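Local coordinates for ATP/GTP-binding site-containing protein A (Brucella abortus, PDB 6NTR), which functions in the periplasm to maintain the integrity of the cell envelope, at residues A[3-12]-A[215-223]; A[137-148]-A[159-167]. All coordinates share one frame; numbering follows the deposited sequence.

Contact 1. Residues A[3-12]-A[215-223]. Unlike the reference sequence in segment 215-223: Met222 (reference Leu). With EDO (1,2-ethanediol), chain G.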
loop_
_atom_site.group_PDB
_atom_site.type_symbol
_atom_site.label_atom_id
_atom_site.label_comp_id
_atom_site.label_asym_id
_atom_site.label_seq_id
_atom_site.Cartn_x
_atom_site.Cartn_y
_atom_site.Cartn_z
ATOM N N VAL A 3 -2.714 -5.083 18.562
ATOM C CA VAL A 3 -3.466 -4.181 17.711
ATOM C C VAL A 3 -4.587 -4.963 17.019
ATOM O O VAL A 3 -4.350 -6.046 16.507
ATOM C CB VAL A 3 -2.523 -3.518 16.691
ATOM C CG1 VAL A 3 -2.173 -4.472 15.573
ATOM C CG2 VAL A 3 -3.131 -2.255 16.138
ATOM N N ARG A 4 -5.803 -4.430 16.956
ATOM C CA ARG A 4 -6.885 -5.165 16.297
ATOM C C ARG A 4 -7.422 -4.476 15.051
ATOM O O ARG A 4 -8.409 -3.777 15.111
ATOM C CB ARG A 4 -8.049 -5.360 17.272
ATOM C CG ARG A 4 -8.028 -6.676 18.038
ATOM C CD ARG A 4 -9.227 -6.815 18.961
ATOM N NE ARG A 4 -8.982 -7.732 20.070
ATOM C CZ ARG A 4 -9.901 -8.069 20.964
ATOM N NH1 ARG A 4 -11.117 -7.568 20.884
ATOM N NH2 ARG A 4 -9.607 -8.901 21.937
ATOM N N LEU A 5 -6.812 -4.732 13.905
ATOM C CA LEU A 5 -7.253 -4.093 12.676
ATOM C C LEU A 5 -8.683 -4.436 12.373
ATOM O O LEU A 5 -9.064 -5.581 12.409
ATOM C CB LEU A 5 -6.376 -4.533 11.520
ATOM C CG LEU A 5 -4.889 -4.522 11.812
ATOM C CD1 LEU A 5 -4.117 -5.145 10.672
ATOM C CD2 LEU A 5 -4.461 -3.086 12.029
ATOM N N VAL A 6 -9.469 -3.426 12.054
ATOM C CA VAL A 6 -10.868 -3.621 11.767
ATOM C C VAL A 6 -11.147 -3.978 10.323
ATOM O O VAL A 6 -10.623 -3.378 9.410
ATOM C CB VAL A 6 -11.689 -2.403 12.179
ATOM C CG1 VAL A 6 -11.355 -1.205 11.320
ATOM C CG2 VAL A 6 -13.158 -2.719 12.145
ATOM N N PRO A 7 -11.991 -4.973 10.108
ATOM C CA PRO A 7 -12.315 -5.391 8.751
ATOM C C PRO A 7 -13.182 -4.364 8.080
ATOM O O PRO A 7 -14.154 -3.931 8.648
ATOM C CB PRO A 7 -13.106 -6.673 8.970
ATOM C CG PRO A 7 -12.760 -7.110 10.336
ATOM C CD PRO A 7 -12.596 -5.852 11.105
ATOM N N HIS A 8 -12.814 -3.952 6.886
ATOM C CA HIS A 8 -13.551 -2.900 6.233
ATOM C C HIS A 8 -13.291 -2.816 4.754
ATOM O O HIS A 8 -12.336 -3.348 4.260
ATOM C CB HIS A 8 -13.085 -1.579 6.830
ATOM C CG HIS A 8 -11.640 -1.318 6.592
ATOM N ND1 HIS A 8 -10.651 -1.937 7.312
ATOM C CD2 HIS A 8 -11.015 -0.574 5.661
ATOM C CE1 HIS A 8 -9.478 -1.557 6.859
ATOM N NE2 HIS A 8 -9.672 -0.732 5.855
ATOM N N ARG A 9 -14.146 -2.095 4.065
ATOM C CA ARG A 9 -13.992 -1.849 2.644
ATOM C C ARG A 9 -13.922 -0.347 2.556
ATOM O O ARG A 9 -14.701 0.351 3.177
ATOM C CB ARG A 9 -15.142 -2.388 1.806
ATOM C CG ARG A 9 -14.947 -2.169 0.315
ATOM C CD ARG A 9 -16.108 -2.748 -0.466
ATOM N NE ARG A 9 -16.209 -2.217 -1.815
ATOM C CZ ARG A 9 -17.325 -1.723 -2.326
ATOM N NH1 ARG A 9 -18.418 -1.689 -1.590
ATOM N NH2 ARG A 9 -17.350 -1.262 -3.563
ATOM N N ALA A 10 -12.971 0.153 1.797
ATOM C CA ALA A 10 -12.759 1.582 1.698
ATOM C C ALA A 10 -12.529 1.946 0.243
ATOM O O ALA A 10 -11.697 1.338 -0.436
ATOM C CB ALA A 10 -11.575 1.989 2.547
ATOM N N ILE A 11 -13.277 2.923 -0.236
ATOM C CA ILE A 11 -13.193 3.363 -1.616
ATOM C C ILE A 11 -12.604 4.752 -1.609
ATOM O O ILE A 11 -13.138 5.655 -0.953
ATOM C CB ILE A 11 -14.561 3.392 -2.294
ATOM C CG1 ILE A 11 -15.218 2.028 -2.232
ATOM C CG2 ILE A 11 -14.394 3.810 -3.713
ATOM C CD1 ILE A 11 -16.632 2.079 -2.703
ATOM N N TYR A 12 -11.530 4.931 -2.359
ATOM C CA TYR A 12 -10.846 6.204 -2.453
ATOM C C TYR A 12 -11.014 6.737 -3.861
ATOM O O TYR A 12 -11.015 5.969 -4.823
ATOM C CB TYR A 12 -9.358 6.060 -2.124
ATOM C CG TYR A 12 -9.051 5.514 -0.753
ATOM C CD1 TYR A 12 -8.905 4.154 -0.551
ATOM C CD2 TYR A 12 -8.875 6.358 0.330
ATOM C CE1 TYR A 12 -8.615 3.656 0.693
ATOM C CE2 TYR A 12 -8.582 5.862 1.575
ATOM C CZ TYR A 12 -8.455 4.505 1.751
ATOM O OH TYR A 12 -8.159 3.958 2.974
ATOM N N ARG A 215 -5.785 4.053 14.632
ATOM C CA ARG A 215 -5.309 2.940 15.446
ATOM C C ARG A 215 -5.807 1.582 14.941
ATOM O O ARG A 215 -5.158 0.559 15.204
ATOM C CB ARG A 215 -5.741 3.152 16.898
ATOM C CG ARG A 215 -4.730 2.736 17.912
ATOM C CD ARG A 215 -4.912 3.551 19.169
ATOM N NE ARG A 215 -6.179 3.302 19.857
ATOM C CZ ARG A 215 -6.278 2.826 21.097
ATOM N NH1 ARG A 215 -5.184 2.572 21.803
ATOM N NH2 ARG A 215 -7.467 2.638 21.648
ATOM N N ASN A 216 -6.937 1.543 14.225
ATOM C CA ASN A 216 -7.536 0.293 13.772
ATOM C C ASN A 216 -7.142 -0.069 12.349
ATOM O O ASN A 216 -7.807 -0.905 11.727
ATOM C CB ASN A 216 -9.059 0.359 13.886
ATOM C CG ASN A 216 -9.658 1.488 13.074
ATOM O OD1 ASN A 216 -8.993 2.073 12.223
ATOM N ND2 ASN A 216 -10.928 1.791 13.322
ATOM N N GLY A 217 -6.094 0.553 11.820
ATOM C CA GLY A 217 -5.582 0.245 10.512
ATOM C C GLY A 217 -6.165 1.067 9.390
ATOM O O GLY A 217 -5.581 1.111 8.315
ATOM N N ILE A 218 -7.307 1.707 9.598
ATOM C CA ILE A 218 -7.896 2.492 8.530
ATOM C C ILE A 218 -6.938 3.615 8.192
ATOM O O ILE A 218 -6.138 4.027 9.019
ATOM C CB ILE A 218 -9.271 3.017 8.970
ATOM C CG1 ILE A 218 -10.203 1.834 9.237
ATOM C CG2 ILE A 218 -9.881 3.902 7.914
ATOM C CD1 ILE A 218 -11.626 2.226 9.482
ATOM N N THR A 219 -6.950 4.056 6.944
ATOM C CA THR A 219 -6.137 5.177 6.511
ATOM C C THR A 219 -6.954 6.028 5.564
ATOM O O THR A 219 -7.901 5.551 4.946
ATOM C CB THR A 219 -4.873 4.751 5.778
ATOM O OG1 THR A 219 -5.223 4.335 4.462
ATOM C CG2 THR A 219 -4.223 3.620 6.465
ATOM N N ARG A 220 -6.562 7.288 5.423
ATOM C CA ARG A 220 -7.275 8.218 4.560
ATOM C C ARG A 220 -6.304 9.296 4.121
ATOM O O ARG A 220 -5.111 9.228 4.412
ATOM C CB ARG A 220 -8.482 8.814 5.271
ATOM C CG ARG A 220 -8.145 9.600 6.513
ATOM C CD ARG A 220 -9.420 10.150 7.114
ATOM N NE ARG A 220 -9.213 10.889 8.350
ATOM C CZ ARG A 220 -8.926 12.185 8.402
ATOM N NH1 ARG A 220 -8.800 12.889 7.282
ATOM N NH2 ARG A 220 -8.772 12.779 9.576
ATOM N N ASP A 221 -6.785 10.281 3.388
ATOM C CA ASP A 221 -5.974 11.429 3.004
ATOM C C ASP A 221 -4.652 11.039 2.412
ATOM O O ASP A 221 -3.640 11.587 2.761
ATOM C CB ASP A 221 -5.750 12.360 4.196
ATOM C CG ASP A 221 -5.494 13.794 3.793
ATOM O OD1 ASP A 221 -5.040 14.054 2.676
ATOM O OD2 ASP A 221 -5.745 14.674 4.613
HETATM N N MSE A 222 -4.653 10.066 1.537
HETATM C CA MSE A 222 -3.439 9.596 0.928
HETATM C C MSE A 222 -2.869 10.486 -0.101
HETATM O O MSE A 222 -3.588 11.242 -0.736
HETATM C CB MSE A 222 -3.654 8.280 0.212
HETATM C CG MSE A 222 -5.061 7.747 0.378
HETATM SE SE MSE A 222 -4.740 5.935 0.919
HETATM C CE MSE A 222 -3.668 5.426 -0.629
ATOM N N THR A 223 -1.561 10.468 -0.213
ATOM C CA THR A 223 -0.881 11.182 -1.251
ATOM C C THR A 223 0.248 10.271 -1.653
ATOM O O THR A 223 0.999 9.830 -0.826
ATOM C CB THR A 223 -0.339 12.531 -0.774
ATOM O OG1 THR A 223 -1.427 13.416 -0.536
ATOM C CG2 THR A 223 0.547 13.130 -1.814
HETATM C C1 EDO G . -6.926 1.372 5.106
HETATM O O1 EDO G . -7.926 2.247 4.567
HETATM C C2 EDO G . -5.760 1.302 4.145
HETATM O O2 EDO G . -4.749 0.518 4.777
HETATM O O HOH W 1 -5.984 -1.242 17.663
#

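Contact 2. Residues A[137-148]-A[159-167]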
loop_
_atom_site.group_PDB
_atom_site.type_symbol
_atom_site.label_atom_id
_atom_site.label_comp_id
_atom_site.label_asym_id
_atom_site.label_seq_id
_atom_site.Cartn_x
_atom_site.Cartn_y
_atom_site.Cartn_z
ATOM N N ALA A 137 3.981 3.764 16.822
ATOM C CA ALA A 137 3.288 5.039 16.950
ATOM C C ALA A 137 2.630 5.181 18.308
ATOM O O ALA A 137 2.707 6.242 18.936
ATOM C CB ALA A 137 2.247 5.177 15.848
ATOM N N GLU A 138 1.957 4.125 18.766
ATOM C CA GLU A 138 1.276 4.157 20.059
ATOM C C GLU A 138 2.257 4.381 21.199
ATOM O O GLU A 138 1.934 5.052 22.186
ATOM C CB GLU A 138 0.526 2.844 20.283
ATOM C CG GLU A 138 -0.809 2.736 19.595
ATOM C CD GLU A 138 -1.514 1.461 19.953
ATOM O OE1 GLU A 138 -0.852 0.508 20.411
ATOM O OE2 GLU A 138 -2.743 1.417 19.796
ATOM N N ALA A 139 3.437 3.783 21.093
ATOM C CA ALA A 139 4.517 3.878 22.052
ATOM C C ALA A 139 5.358 5.132 21.865
ATOM O O ALA A 139 6.501 5.181 22.328
ATOM C CB ALA A 139 5.394 2.633 21.949
ATOM N N GLY A 140 4.827 6.124 21.178
ATOM C CA GLY A 140 5.515 7.380 20.992
ATOM C C GLY A 140 6.634 7.508 19.983
ATOM O O GLY A 140 7.205 8.571 19.853
ATOM N N GLN A 141 6.945 6.450 19.259
ATOM C CA GLN A 141 8.006 6.518 18.276
ATOM C C GLN A 141 7.588 7.437 17.132
ATOM O O GLN A 141 6.419 7.516 16.812
ATOM C CB GLN A 141 8.331 5.125 17.769
ATOM C CG GLN A 141 9.805 4.801 17.719
ATOM C CD GLN A 141 10.082 3.351 18.018
ATOM O OE1 GLN A 141 9.360 2.717 18.773
ATOM N NE2 GLN A 141 11.132 2.819 17.427
ATOM N N LYS A 142 8.538 8.173 16.567
ATOM C CA LYS A 142 8.244 9.080 15.465
ATOM C C LYS A 142 9.154 8.955 14.243
ATOM O O LYS A 142 8.923 9.607 13.242
ATOM C CB LYS A 142 8.194 10.528 15.955
ATOM C CG LYS A 142 7.340 10.720 17.191
ATOM C CD LYS A 142 5.902 11.056 16.852
ATOM C CE LYS A 142 4.953 10.447 17.864
ATOM N NZ LYS A 142 4.050 11.447 18.481
ATOM N N PHE A 143 10.187 8.133 14.329
ATOM C CA PHE A 143 11.097 7.953 13.217
ATOM C C PHE A 143 11.773 6.595 13.311
ATOM O O PHE A 143 12.329 6.268 14.336
ATOM C CB PHE A 143 12.147 9.055 13.263
ATOM C CG PHE A 143 12.544 9.588 11.926
ATOM C CD1 PHE A 143 13.417 8.892 11.127
ATOM C CD2 PHE A 143 12.069 10.797 11.487
ATOM C CE1 PHE A 143 13.795 9.386 9.905
ATOM C CE2 PHE A 143 12.444 11.299 10.266
ATOM C CZ PHE A 143 13.310 10.594 9.476
ATOM N N TYR A 144 11.739 5.802 12.250
ATOM C CA TYR A 144 12.392 4.494 12.253
ATOM C C TYR A 144 12.651 3.914 10.869
ATOM O O TYR A 144 12.070 4.336 9.905
ATOM C CB TYR A 144 11.707 3.491 13.188
ATOM C CG TYR A 144 10.343 3.006 12.770
ATOM C CD1 TYR A 144 10.195 1.872 11.993
ATOM C CD2 TYR A 144 9.207 3.660 13.182
ATOM C CE1 TYR A 144 8.952 1.432 11.621
ATOM C CE2 TYR A 144 7.964 3.223 12.811
ATOM C CZ TYR A 144 7.852 2.107 12.034
ATOM O OH TYR A 144 6.622 1.681 11.677
ATOM N N GLN A 145 13.546 2.949 10.796
ATOM C CA GLN A 145 13.903 2.302 9.553
ATOM C C GLN A 145 13.639 0.810 9.682
ATOM O O GLN A 145 13.851 0.233 10.734
ATOM C CB GLN A 145 15.368 2.547 9.219
ATOM C CG GLN A 145 15.702 3.983 8.872
ATOM C CD GLN A 145 17.033 4.120 8.176
ATOM O OE1 GLN A 145 17.950 3.359 8.422
ATOM N NE2 GLN A 145 17.131 5.083 7.293
ATOM N N THR A 146 13.170 0.221 8.602
ATOM C CA THR A 146 12.842 -1.186 8.559
ATOM C C THR A 146 12.790 -1.636 7.118
ATOM O O THR A 146 13.095 -0.880 6.218
ATOM C CB THR A 146 11.540 -1.502 9.302
ATOM O OG1 THR A 146 11.386 -2.912 9.388
ATOM C CG2 THR A 146 10.363 -0.917 8.595
ATOM N N THR A 147 12.433 -2.889 6.915
ATOM C CA THR A 147 12.331 -3.463 5.582
ATOM C C THR A 147 10.964 -4.059 5.420
ATOM O O THR A 147 10.235 -4.198 6.381
ATOM C CB THR A 147 13.309 -4.608 5.382
ATOM O OG1 THR A 147 13.065 -5.595 6.378
ATOM C CG2 THR A 147 14.709 -4.116 5.500
ATOM N N LEU A 148 10.602 -4.370 4.186
ATOM C CA LEU A 148 9.318 -4.992 3.911
ATOM C C LEU A 148 9.324 -5.753 2.605
ATOM O O LEU A 148 10.078 -5.430 1.711
ATOM C CB LEU A 148 8.253 -3.912 3.835
ATOM C CG LEU A 148 6.869 -4.313 3.365
ATOM C CD1 LEU A 148 6.149 -5.005 4.493
ATOM C CD2 LEU A 148 6.095 -3.085 2.954
ATOM N N VAL A 159 12.288 -4.225 0.449
ATOM C CA VAL A 159 12.350 -2.778 0.363
ATOM C C VAL A 159 12.593 -2.219 1.746
ATOM O O VAL A 159 11.962 -2.647 2.717
ATOM C CB VAL A 159 11.069 -2.180 -0.235
ATOM C CG1 VAL A 159 10.996 -2.498 -1.694
ATOM C CG2 VAL A 159 9.841 -2.660 0.514
ATOM N N ALA A 160 13.497 -1.251 1.826
ATOM C CA ALA A 160 13.722 -0.502 3.046
ATOM C C ALA A 160 12.687 0.612 3.135
ATOM O O ALA A 160 12.499 1.359 2.169
ATOM C CB ALA A 160 15.134 0.079 3.047
ATOM N N THR A 161 12.010 0.702 4.268
ATOM C CA THR A 161 11.011 1.727 4.479
ATOM C C THR A 161 11.318 2.568 5.723
ATOM O O THR A 161 11.555 2.034 6.785
ATOM C CB THR A 161 9.597 1.127 4.574
ATOM O OG1 THR A 161 9.402 0.529 5.853
ATOM C CG2 THR A 161 9.395 0.081 3.511
ATOM N N THR A 162 11.297 3.884 5.578
ATOM C CA THR A 162 11.553 4.788 6.686
ATOM C C THR A 162 10.231 5.375 7.058
ATOM O O THR A 162 9.555 5.916 6.218
ATOM C CB THR A 162 12.455 5.946 6.269
ATOM O OG1 THR A 162 13.740 5.446 5.946
ATOM C CG2 THR A 162 12.595 6.938 7.374
ATOM N N VAL A 163 9.865 5.282 8.319
ATOM C CA VAL A 163 8.597 5.797 8.765
ATOM C C VAL A 163 8.754 7.057 9.595
ATOM O O VAL A 163 9.575 7.096 10.474
ATOM C CB VAL A 163 7.875 4.752 9.623
ATOM C CG1 VAL A 163 6.528 5.255 10.065
ATOM C CG2 VAL A 163 7.742 3.436 8.886
ATOM N N VAL A 164 7.975 8.084 9.298
ATOM C CA VAL A 164 7.983 9.319 10.049
ATOM C C VAL A 164 6.560 9.550 10.532
ATOM O O VAL A 164 5.646 9.591 9.737
ATOM C CB VAL A 164 8.461 10.507 9.202
ATOM C CG1 VAL A 164 8.337 11.804 9.974
ATOM C CG2 VAL A 164 9.885 10.300 8.741
ATOM N N VAL A 165 6.381 9.713 11.839
ATOM C CA VAL A 165 5.068 9.908 12.440
ATOM C C VAL A 165 4.993 11.298 13.068
ATOM O O VAL A 165 5.987 11.810 13.589
ATOM C CB VAL A 165 4.797 8.805 13.487
ATOM C CG1 VAL A 165 3.362 8.795 13.916
ATOM C CG2 VAL A 165 5.201 7.465 12.945
ATOM N N GLY A 166 3.804 11.907 13.012
ATOM C CA GLY A 166 3.536 13.192 13.609
ATOM C C GLY A 166 2.608 13.097 14.806
ATOM O O GLY A 166 2.446 12.038 15.422
ATOM N N LYS A 167 2.037 14.229 15.185
ATOM C CA LYS A 167 1.157 14.278 16.338
ATOM C C LYS A 167 -0.265 13.852 16.050
ATOM O O LYS A 167 -0.777 14.082 14.975
ATOM C CB LYS A 167 1.185 15.663 16.986
ATOM C CG LYS A 167 0.492 16.752 16.203
ATOM C CD LYS A 167 0.551 18.085 16.925
ATOM C CE LYS A 167 1.550 19.017 16.262
ATOM N NZ LYS A 167 0.923 19.945 15.284
#

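Contact 1. Residues A[3-12]-A[215-223]
In this beta-barrel-like fold the N-terminal lead-in and first strand meet the Asx turn at Asn216 and the strand piece after it, with a 1,2-ethanediol, probably from the crystallisation liquor, lodged between them. Asn216 closes the turn by accepting Ile218 N at OD1, while its backbone O receives Val6 N at 3.0 Å in a nearly straight bond (163°). Leu5 CA brings its hydrogen to the same oxygen, so that two groups grip it. Val6 and Asn216 run side by side: CG1 of Val6, placed between the backbone N and the carbonyl carbon (chi1 67°), lies 3.6 Å from Asn216 ND2. Leu5 CD2 rests on Gly217 CA, 3.8 Å away, where the missing side chain allows the leucine its close approach. Ile218 sets CG1 almost centrally over one face of the His8 imidazole, 4.1 Å from the ring centroid, a CH-pi contact. In the plane of that ring, ND1 donates to Val6 O, which would hold the ring's rotation. Further along, Tyr12 OH donates to Thr219 O at 2.5 Å from above the carbonyl plane. Thr219 N donates to the diol's O1 at 3.1 Å, but that O1 sits implausibly close to Tyr12 OH, so the diol's exact position is doubtful. Selenium of selenomethionine Met222 covers one face of the Tyr12 ring in a Met-aromatic contact, offset toward the rim, 4.1 Å from its centroid; the two side chains cross at about a right angle. Around the contact, Leu5 packs on Thr127 and Ile134 of helix 126-138, and the His8 ring meets Tyr34 of strand 25-39. Ala10 and Tyr12 lean on Leu235 of strand 229-240, whereas Thr219 and Met222 rest on strand 207-214.

Contact 2. Residues A[137-148]-A[159-167]
Val163 O takes the backbone N of Tyr144 at 3.1 Å, in the carbonyl plane, and also receives the CA hydrogen of Phe143. Val163 N returns a bond to Tyr144 O, making this a hydrogen-bonded pair of the antiparallel hairpin 143-148/159-165; Thr146 with Thr161 and Leu148 with Val159 are the others. At the end of strand 159-165, Val165 N reaches Lys142 O, just ahead of strand 143-148, at 2.9 Å from above the carbonyl plane. Tyr144 lays one ring face against the valine beside it: with CG between the backbone N and the carbonyl carbon (chi1 69°), the ring folds back over Val163, whose CB is 3.8 Å from the centroid in a CH-pi contact. On the same face of the hairpin, Thr146 CG2 stands 3.2 Å from Thr161 OG1, a hydroxyl bonded to His129 NE2. The other face carries Phe143 beside Val164 and Thr162, its ring's exact seat doubtful. A Schellman motif with Gly140 at C-prime ends the preceding helix, and Ala137 CB there touches Val165 CG1. Helix 126-138 covers the Tyr144 and Val163 face through Leu133, with Lys136 in cation-pi contact with Tyr144, while strand 187-195 continues the sheet beyond strand 159-165.

From the N terminus, residues 3-12 lead into the first strand, and the chain then runs through the long antiparallel strands to helix 126-138. Contact 2 follows as a local closure: segment 137-148 leaves the helix and pairs with 159-167 after a ten-residue connection. Strands 187-195 and 207-214 carry the sheet onward to segment 215-223, where contact 1 returns to the N-terminal segment and closes a loop of about 200 residues that encloses contact 2. Their centres lie about 17 Å apart. Arg215 NH1 and Glu138 OE2, 3.4 Å apart, form a long, weak ion pair between them, and helix 126-138, whose last residues belong to contact 2, also packs against the N-terminal segment of contact 1.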